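Local coordinates for chitin oligosaccharide binding protein NagB2 (Paenibacillus sp. FPU-7, PDB 7EHO) that probably captures chitin oligosaccharides outside the cell as an extracellular solute-binding protein, at residues V30-R35 and D326-A331; N154-A159 and K291-Y296; S206-T211 and P230-G235. All coordinates share one frame; numbering follows the deposited sequence.

Contact 1: residues V30-R35 and D326-A331; sequences VSLTLR and DAEKKA
Val-30 and Leu-32, two residues apart on strand 30-36, both aim their CB atoms at the first turns of helix 326-339 and meet it through branched, wholly apolar ends. Val-30 straddles the start of the helix: Val-30 CB sits 3.9 Å from Ala-327 CB, and CG2, which chi1 of 65° places anti to the backbone N, runs against the stem of Glu-328, ending 3.5 Å from Glu-328 CG. These two side chains cross at a slant, so the glutamate offers its methylene to the valine while the extended chain carries the carboxylate past it. There Glu-328 OE2 takes a hydrogen bond from Gln-92 NE2, which holds the carboxylate while the CG methylene faces Val-30. Leu-32 reaches one turn further along. Leu-32 CD1 comes within 3.7 Å of Ala-331 CB, and its CD2 lies 4.0 Å from Glu-328 O, spanning the helix surface between the two residues. Ala-327 and Ala-331 suit their places because they are one turn apart on the side facing the strand, and their small methyls let the larger valine and leucine come close. No hydrogen bond joins the segments; the axes approach to 8.6 Å at a crossing angle of -58°. With strand 30-36 flanked by parallel strands 64-70 and 93-97, this is helix-on-sheet packing in an alpha/beta lobe of the periplasmic-binding-protein fold.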
loop_
_atom_site.group_PDB
_atom_site.type_symbol
_atom_site.label_atom_id
_atom_site.label_comp_id
_atom_site.label_asym_id
_atom_site.label_seq_id
_atom_site.Cartn_x
_atom_site.Cartn_y
_atom_site.Cartn_z
ATOM N N VAL A 30 -5.426 -9.014 35.355
ATOM C CA VAL A 30 -4.354 -8.318 34.648
ATOM C C VAL A 30 -4.959 -7.147 33.893
ATOM O O VAL A 30 -6.017 -7.276 33.273
ATOM C CB VAL A 30 -3.571 -9.286 33.729
ATOM C CG1 VAL A 30 -4.439 -9.855 32.578
ATOM C CG2 VAL A 30 -2.325 -8.613 33.188
ATOM N N SER A 31 -4.311 -5.990 33.979
ATOM C CA SER A 31 -4.768 -4.795 33.288
ATOM C C SER A 31 -3.748 -4.395 32.230
ATOM O O SER A 31 -2.555 -4.265 32.529
ATOM C CB SER A 31 -4.999 -3.647 34.283
ATOM O OG SER A 31 -5.346 -2.451 33.589
ATOM N N LEU A 32 -4.213 -4.201 30.998
ATOM C CA LEU A 32 -3.354 -3.830 29.878
ATOM C C LEU A 32 -3.802 -2.489 29.316
ATOM O O LEU A 32 -4.993 -2.281 29.071
ATOM C CB LEU A 32 -3.381 -4.898 28.765
ATOM C CG LEU A 32 -2.765 -6.258 29.133
ATOM C CD1 LEU A 32 -3.848 -7.176 29.755
ATOM C CD2 LEU A 32 -2.164 -6.918 27.906
ATOM N N THR A 33 -2.853 -1.581 29.106
ATOM C CA THR A 33 -3.156 -0.346 28.400
ATOM C C THR A 33 -3.051 -0.596 26.898
ATOM O O THR A 33 -2.092 -1.215 26.432
ATOM C CB THR A 33 -2.204 0.764 28.827
ATOM O OG1 THR A 33 -2.444 1.082 30.207
ATOM C CG2 THR A 33 -2.420 2.006 27.970
ATOM N N LEU A 34 -4.033 -0.122 26.146
ATOM C CA LEU A 34 -4.051 -0.303 24.694
ATOM C C LEU A 34 -4.005 1.091 24.068
ATOM O O LEU A 34 -5.053 1.758 24.025
ATOM C CB LEU A 34 -5.288 -1.107 24.278
ATOM C CG LEU A 34 -5.361 -1.782 22.903
ATOM C CD1 LEU A 34 -6.624 -2.676 22.855
ATOM C CD2 LEU A 34 -5.374 -0.758 21.762
ATOM N N ARG A 35 -2.786 1.507 23.602
ATOM C CA ARG A 35 -2.556 2.860 23.061
ATOM C C ARG A 35 -3.190 2.748 21.658
ATOM O O ARG A 35 -2.729 1.911 20.875
ATOM C CB ARG A 35 -1.111 3.226 22.692
ATOM C CG ARG A 35 -1.219 4.692 22.217
ATOM C CD ARG A 35 -1.531 5.684 23.372
ATOM N NE ARG A 35 -0.235 5.544 24.023
ATOM C CZ ARG A 35 0.532 5.778 25.073
ATOM N NH1 ARG A 35 0.385 5.088 26.166
ATOM N NH2 ARG A 35 1.711 6.325 24.819
ATOM N N ASP A 326 3.225 -13.689 32.329
ATOM C CA ASP A 326 2.479 -14.722 31.620
ATOM C C ASP A 326 1.047 -14.296 31.362
ATOM O O ASP A 326 0.507 -14.559 30.280
ATOM C CB ASP A 326 2.505 -16.044 32.391
ATOM C CG ASP A 326 3.862 -16.742 32.307
ATOM O OD1 ASP A 326 4.641 -16.426 31.372
ATOM O OD2 ASP A 326 4.141 -17.599 33.168
ATOM N N ALA A 327 0.416 -13.648 32.342
ATOM C CA ALA A 327 -0.959 -13.206 32.163
ATOM C C ALA A 327 -1.062 -12.200 31.027
ATOM O O ALA A 327 -2.008 -12.252 30.227
ATOM C CB ALA A 327 -1.495 -12.620 33.470
ATOM N N GLU A 328 -0.117 -11.249 30.964
ATOM C CA GLU A 328 -0.131 -10.270 29.881
ATOM C C GLU A 328 0.101 -10.942 28.531
ATOM O O GLU A 328 -0.558 -10.604 27.532
ATOM C CB GLU A 328 0.930 -9.203 30.143
ATOM C CG GLU A 328 0.590 -8.270 31.290
ATOM C CD GLU A 328 1.761 -7.362 31.659
ATOM O OE1 GLU A 328 2.885 -7.876 31.779
ATOM O OE2 GLU A 328 1.554 -6.148 31.836
ATOM N N LYS A 329 1.036 -11.896 28.468
ATOM C CA LYS A 329 1.268 -12.585 27.195
ATOM C C LYS A 329 0.012 -13.331 26.732
ATOM O O LYS A 329 -0.294 -13.379 25.533
ATOM C CB LYS A 329 2.464 -13.542 27.316
ATOM C CG LYS A 329 3.812 -12.831 27.362
ATOM C CD LYS A 329 4.970 -13.816 27.548
ATOM C CE LYS A 329 6.192 -13.091 28.103
ATOM N NZ LYS A 329 7.349 -13.996 28.300
ATOM N N LYS A 330 -0.731 -13.927 27.669
ATOM C CA LYS A 330 -1.962 -14.620 27.283
ATOM C C LYS A 330 -3.015 -13.642 26.759
ATOM O O LYS A 330 -3.713 -13.938 25.784
ATOM C CB LYS A 330 -2.510 -15.426 28.469
ATOM C CG LYS A 330 -3.786 -16.189 28.121
ATOM C CD LYS A 330 -4.641 -16.499 29.352
ATOM C CE LYS A 330 -3.839 -16.820 30.579
ATOM N NZ LYS A 330 -4.739 -17.269 31.688
ATOM N N ALA A 331 -3.131 -12.463 27.376
ATOM C CA ALA A 331 -4.140 -11.499 26.946
ATOM C C ALA A 331 -3.771 -10.870 25.607
ATOM O O ALA A 331 -4.655 -10.599 24.790
ATOM C CB ALA A 331 -4.329 -10.417 28.000
#

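Contact 2: residues N154-A159 and K291-Y296; sequences NTKLFA and KDNVGY
Chi1 of -173° in Asn-154 and 47° in Asn-293 bring the two side-chain amides side by side, pointing the same way with their planes 27° apart. This pairing occurs where a strand ends in a helix N-cap: Asn-154 closes strand 138-154 and caps helix 155-160. Asparagine suits the position because its short amide can fold over the first turn. Asn-154 OD1 accepts a nearly straight hydrogen bond from Leu-157 N at 3.1 Å, arriving from above the carbonyl plane, and a weak one from Lys-156 N. The remaining N-H of that opening turn is met from across the contact: Thr-155 N donates to Asn-293 O at 3.1 Å, so the first three amides of the helix all have acceptors. Within the antiparallel sheet, Asn-154 and Val-294 form a non-hydrogen-bonded pair, their CA atoms 4.8 Å apart, and both side chains lie on the face touched by Phe-264 of helix 257-265. The oxygens Asn-154 OD1 and Asn-293 OD1 are merely neighbours, without a bond between them. The methyl CG2 of Thr-155 lies 4.0 Å from Gly-295 N; a side chain on Gly-295 would begin close to this methyl, so glycine probably eases the approach. Lys-156, more exposed, bends at chi3 and crosses Asn-293 obliquely, laying its CE methylene, next to the charged NZ, 4.0 Å from Asn-293 ND2.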
loop_
_atom_site.group_PDB
_atom_site.type_symbol
_atom_site.label_atom_id
_atom_site.label_comp_id
_atom_site.label_asym_id
_atom_site.label_seq_id
_atom_site.Cartn_x
_atom_site.Cartn_y
_atom_site.Cartn_z
ATOM N N ASN A 154 -13.340 4.533 -15.610
ATOM C CA ASN A 154 -14.657 5.100 -15.897
ATOM C C ASN A 154 -15.392 4.115 -16.785
ATOM O O ASN A 154 -15.026 3.933 -17.943
ATOM C CB ASN A 154 -14.503 6.464 -16.571
ATOM C CG ASN A 154 -15.843 7.214 -16.768
ATOM O OD1 ASN A 154 -16.870 6.618 -17.065
ATOM N ND2 ASN A 154 -15.813 8.527 -16.600
ATOM N N THR A 155 -16.410 3.460 -16.226
ATOM C CA THR A 155 -17.093 2.397 -16.951
ATOM C C THR A 155 -17.873 2.945 -18.133
ATOM O O THR A 155 -18.052 2.238 -19.129
ATOM C CB THR A 155 -18.032 1.642 -16.016
ATOM O OG1 THR A 155 -19.005 2.552 -15.504
ATOM C CG2 THR A 155 -17.261 1.035 -14.856
ATOM N N LYS A 156 -18.324 4.198 -18.043
ATOM C CA LYS A 156 -19.087 4.798 -19.132
ATOM C C LYS A 156 -18.171 5.154 -20.307
ATOM O O LYS A 156 -18.488 4.860 -21.467
ATOM C CB LYS A 156 -19.847 6.016 -18.587
ATOM C CG LYS A 156 -21.180 6.305 -19.257
ATOM C CD LYS A 156 -21.757 7.665 -18.839
ATOM C CE LYS A 156 -22.804 7.547 -17.723
ATOM N NZ LYS A 156 -23.390 8.890 -17.399
ATOM N N LEU A 157 -16.999 5.734 -20.031
ATOM C CA LEU A 157 -16.046 5.998 -21.113
ATOM C C LEU A 157 -15.556 4.700 -21.745
ATOM O O LEU A 157 -15.351 4.630 -22.962
ATOM C CB LEU A 157 -14.871 6.814 -20.586
ATOM C CG LEU A 157 -15.190 8.263 -20.165
ATOM C CD1 LEU A 157 -13.921 8.955 -19.664
ATOM C CD2 LEU A 157 -15.794 9.032 -21.348
ATOM N N PHE A 158 -15.348 3.662 -20.932
ATOM C CA PHE A 158 -14.993 2.350 -21.471
ATOM C C PHE A 158 -16.064 1.856 -22.437
ATOM O O PHE A 158 -15.760 1.386 -23.541
ATOM C CB PHE A 158 -14.808 1.351 -20.319
ATOM C CG PHE A 158 -13.375 1.211 -19.862
ATOM C CD1 PHE A 158 -12.582 2.339 -19.648
ATOM C CD2 PHE A 158 -12.826 -0.038 -19.632
ATOM C CE1 PHE A 158 -11.258 2.211 -19.224
ATOM C CE2 PHE A 158 -11.508 -0.171 -19.203
ATOM C CZ PHE A 158 -10.728 0.957 -19.003
ATOM N N ALA A 159 -17.331 1.969 -22.035
ATOM C CA ALA A 159 -18.419 1.496 -22.888
ATOM C C ALA A 159 -18.522 2.314 -24.166
ATOM O O ALA A 159 -18.890 1.775 -25.214
ATOM C CB ALA A 159 -19.739 1.536 -22.122
ATOM N N LYS A 291 -18.291 9.266 -9.623
ATOM C CA LYS A 291 -18.631 8.381 -8.514
ATOM C C LYS A 291 -19.875 7.536 -8.690
ATOM O O LYS A 291 -20.112 6.663 -7.847
ATOM C CB LYS A 291 -18.615 9.265 -7.278
ATOM C CG LYS A 291 -19.680 10.366 -7.183
ATOM C CD LYS A 291 -19.316 11.088 -5.861
ATOM C CE LYS A 291 -20.196 12.265 -5.358
ATOM N NZ LYS A 291 -19.988 13.508 -6.249
ATOM N N ASP A 292 -20.638 7.720 -9.759
ATOM C CA ASP A 292 -21.755 6.849 -10.059
ATOM C C ASP A 292 -21.412 5.779 -11.079
ATOM O O ASP A 292 -22.277 4.964 -11.405
ATOM C CB ASP A 292 -22.965 7.646 -10.571
ATOM C CG ASP A 292 -23.497 8.656 -9.557
ATOM O OD1 ASP A 292 -24.265 9.554 -9.970
ATOM O OD2 ASP A 292 -23.158 8.561 -8.355
ATOM N N ASN A 293 -20.179 5.761 -11.593
ATOM C CA ASN A 293 -19.816 4.877 -12.696
ATOM C C ASN A 293 -18.304 4.697 -12.782
ATOM O O ASN A 293 -17.674 4.984 -13.801
ATOM C CB ASN A 293 -20.447 5.402 -13.990
ATOM C CG ASN A 293 -20.242 6.894 -14.187
ATOM O OD1 ASN A 293 -19.129 7.369 -14.429
ATOM N ND2 ASN A 293 -21.325 7.658 -14.001
ATOM N N VAL A 294 -17.732 4.214 -11.687
ATOM C CA VAL A 294 -16.298 4.028 -11.518
ATOM C C VAL A 294 -16.044 2.580 -11.130
ATOM O O VAL A 294 -16.792 1.998 -10.334
ATOM C CB VAL A 294 -15.727 5.025 -10.476
ATOM C CG1 VAL A 294 -16.327 4.786 -9.104
ATOM C CG2 VAL A 294 -14.203 4.909 -10.387
ATOM N N GLY A 295 -15.023 1.979 -11.735
ATOM C CA GLY A 295 -14.609 0.632 -11.406
ATOM C C GLY A 295 -13.131 0.575 -11.070
ATOM O O GLY A 295 -12.471 1.618 -10.952
ATOM N N TYR A 296 -12.591 -0.634 -10.922
ATOM C CA TYR A 296 -11.211 -0.780 -10.473
ATOM C C TYR A 296 -10.651 -2.111 -10.944
ATOM O O TYR A 296 -11.359 -3.115 -10.922
ATOM C CB TYR A 296 -11.149 -0.693 -8.947
ATOM C CG TYR A 296 -9.763 -0.659 -8.333
ATOM C CD1 TYR A 296 -9.134 0.555 -8.059
ATOM C CD2 TYR A 296 -9.105 -1.834 -7.982
ATOM C CE1 TYR A 296 -7.866 0.597 -7.472
ATOM C CE2 TYR A 296 -7.849 -1.815 -7.385
ATOM C CZ TYR A 296 -7.237 -0.589 -7.135
ATOM O OH TYR A 296 -6.000 -0.538 -6.537
#

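Contact 3: residues S206-T211 and P230-G235; sequences SLFVAT and PAVLDG
Leu-207 begins the contact by laying CD2 3.5 Å from Gly-235 O, its branched end alongside the backbone of the second helix. At Phe-208 the two helices come nearest: Phe-208 CA and Gly-235 CA are only 4.1 Å apart, a spacing that suits glycine, since any CB there would clash with Phe-208 CB. The phenylalanine starts toward the other helix, with Phe-208 CB 3.9 Å from Val-232 O, but chi1 of 71° turns the ring away, to meet Phe-236 and pass obliquely by Val-232. One turn on, Thr-211 supplies the polar bond: Thr-211 OG1 donates to Ala-231 O at 2.7 Å, nearly in line with the C=O bond. Thr-211 CG2 packs 3.4 Å from Asp-234 OD2, an oxygen paired with Arg-238, and a water links Thr-211 O to that same oxygen, weakly on the aspartate side. A valine in place of Thr-211 would probably leave the Ala-231 carbonyl without its hydroxyl donor. The segments cross at 140°, roughly antiparallel; helix 214-220 covers Phe-208 and Val-232, while Phe-385 of strand 383-385 packs on Val-209.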
loop_
_atom_site.group_PDB
_atom_site.type_symbol
_atom_site.label_atom_id
_atom_site.label_comp_id
_atom_site.label_asym_id
_atom_site.label_seq_id
_atom_site.Cartn_x
_atom_site.Cartn_y
_atom_site.Cartn_z
ATOM N N SER A 206 4.958 -0.619 -10.971
ATOM C CA SER A 206 4.175 -1.805 -11.248
ATOM C C SER A 206 4.363 -2.312 -12.667
ATOM O O SER A 206 4.208 -3.512 -12.930
ATOM C CB SER A 206 2.653 -1.576 -11.063
ATOM O OG SER A 206 2.190 -1.523 -9.712
ATOM N N LEU A 207 4.672 -1.417 -13.598
ATOM C CA LEU A 207 5.045 -1.853 -14.937
ATOM C C LEU A 207 6.342 -2.669 -14.912
ATOM O O LEU A 207 6.413 -3.746 -15.508
ATOM C CB LEU A 207 5.142 -0.635 -15.862
ATOM C CG LEU A 207 5.158 -0.759 -17.381
ATOM C CD1 LEU A 207 4.170 -1.767 -17.898
ATOM C CD2 LEU A 207 4.806 0.623 -17.946
ATOM N N PHE A 208 7.369 -2.217 -14.189
ATOM C CA PHE A 208 8.603 -2.997 -14.250
ATOM C C PHE A 208 8.569 -4.187 -13.300
ATOM O O PHE A 208 9.330 -5.133 -13.496
ATOM C CB PHE A 208 9.884 -2.115 -14.076
ATOM C CG PHE A 208 10.130 -1.562 -12.689
ATOM C CD1 PHE A 208 10.536 -2.379 -11.651
ATOM C CD2 PHE A 208 10.019 -0.204 -12.458
ATOM C CE1 PHE A 208 10.781 -1.854 -10.388
ATOM C CE2 PHE A 208 10.274 0.332 -11.198
ATOM C CZ PHE A 208 10.645 -0.509 -10.161
ATOM N N VAL A 209 7.642 -4.206 -12.344
ATOM C CA VAL A 209 7.426 -5.447 -11.613
ATOM C C VAL A 209 6.676 -6.431 -12.507
ATOM O O VAL A 209 6.948 -7.641 -12.488
ATOM C CB VAL A 209 6.703 -5.158 -10.285
ATOM C CG1 VAL A 209 6.084 -6.458 -9.688
ATOM C CG2 VAL A 209 7.667 -4.560 -9.311
ATOM N N ALA A 210 5.798 -5.925 -13.376
ATOM C CA ALA A 210 5.127 -6.819 -14.312
ATOM C C ALA A 210 6.086 -7.337 -15.384
ATOM O O ALA A 210 5.943 -8.481 -15.834
ATOM C CB ALA A 210 3.932 -6.116 -14.945
ATOM N N THR A 211 7.082 -6.543 -15.788
ATOM C CA THR A 211 7.976 -7.012 -16.847
ATOM C C THR A 211 9.126 -7.848 -16.309
ATOM O O THR A 211 9.585 -8.766 -17.001
ATOM C CB THR A 211 8.534 -5.839 -17.679
ATOM O OG1 THR A 211 9.176 -4.870 -16.837
ATOM C CG2 THR A 211 7.434 -5.161 -18.492
ATOM N N PRO A 230 17.634 -6.361 -18.396
ATOM C CA PRO A 230 16.809 -6.072 -19.578
ATOM C C PRO A 230 15.324 -6.083 -19.311
ATOM O O PRO A 230 14.592 -5.305 -19.930
ATOM C CB PRO A 230 17.204 -7.194 -20.553
ATOM C CG PRO A 230 17.839 -8.240 -19.693
ATOM C CD PRO A 230 18.597 -7.438 -18.677
ATOM N N ALA A 231 14.855 -6.941 -18.393
ATOM C CA ALA A 231 13.431 -6.987 -18.094
ATOM C C ALA A 231 12.975 -5.757 -17.319
ATOM O O ALA A 231 11.808 -5.359 -17.436
ATOM C CB ALA A 231 13.109 -8.266 -17.320
ATOM N N VAL A 232 13.863 -5.153 -16.517
ATOM C CA VAL A 232 13.519 -3.896 -15.856
ATOM C C VAL A 232 13.484 -2.770 -16.880
ATOM O O VAL A 232 12.545 -1.966 -16.919
ATOM C CB VAL A 232 14.515 -3.597 -14.721
ATOM C CG1 VAL A 232 14.267 -2.206 -14.124
ATOM C CG2 VAL A 232 14.416 -4.673 -13.646
ATOM N N LEU A 233 14.518 -2.703 -17.716
ATOM C CA LEU A 233 14.549 -1.756 -18.828
ATOM C C LEU A 233 13.270 -1.829 -19.653
ATOM O O LEU A 233 12.700 -0.793 -20.020
ATOM C CB LEU A 233 15.785 -2.037 -19.694
ATOM C CG LEU A 233 15.916 -1.328 -21.041
ATOM C CD1 LEU A 233 15.817 0.196 -20.885
ATOM C CD2 LEU A 233 17.222 -1.770 -21.733
ATOM N N ASP A 234 12.787 -3.049 -19.921
ATOM C CA ASP A 234 11.562 -3.233 -20.697
ATOM C C ASP A 234 10.386 -2.472 -20.093
ATOM O O ASP A 234 9.547 -1.930 -20.830
ATOM C CB ASP A 234 11.240 -4.728 -20.815
ATOM C CG ASP A 234 10.024 -4.995 -21.698
ATOM O OD1 ASP A 234 9.909 -4.372 -22.766
ATOM O OD2 ASP A 234 9.176 -5.810 -21.314
ATOM N N GLY A 235 10.280 -2.456 -18.758
ATOM C CA GLY A 235 9.197 -1.721 -18.119
ATOM C C GLY A 235 9.244 -0.239 -18.432
ATOM O O GLY A 235 8.219 0.380 -18.698
HETATM O O HOH W 1 9.921 -8.835 -20.059
#

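In the fold
Contact 1 stands apart at one end of the elongated molecule: its centre is 48 Å from that of contact 2 and 47 Å from that of contact 3, both beyond the chain's centre. Contacts 2 and 3 are closer neighbours, with centres 28 Å apart and nearest atoms about 9 Å apart, yet they do not touch. Contacts 1 and 2 both reach the same sheet: strand 309-320 pairs with 93-97, beside 30-36 of contact 1, and with 138-154, which ends in contact 2. Solute-binding proteins of this clan hold ligand in a cleft between two lobes; lying on opposite sides of the chain's centre, contact 1 probably belongs to one lobe and contacts 2 and 3 to the other.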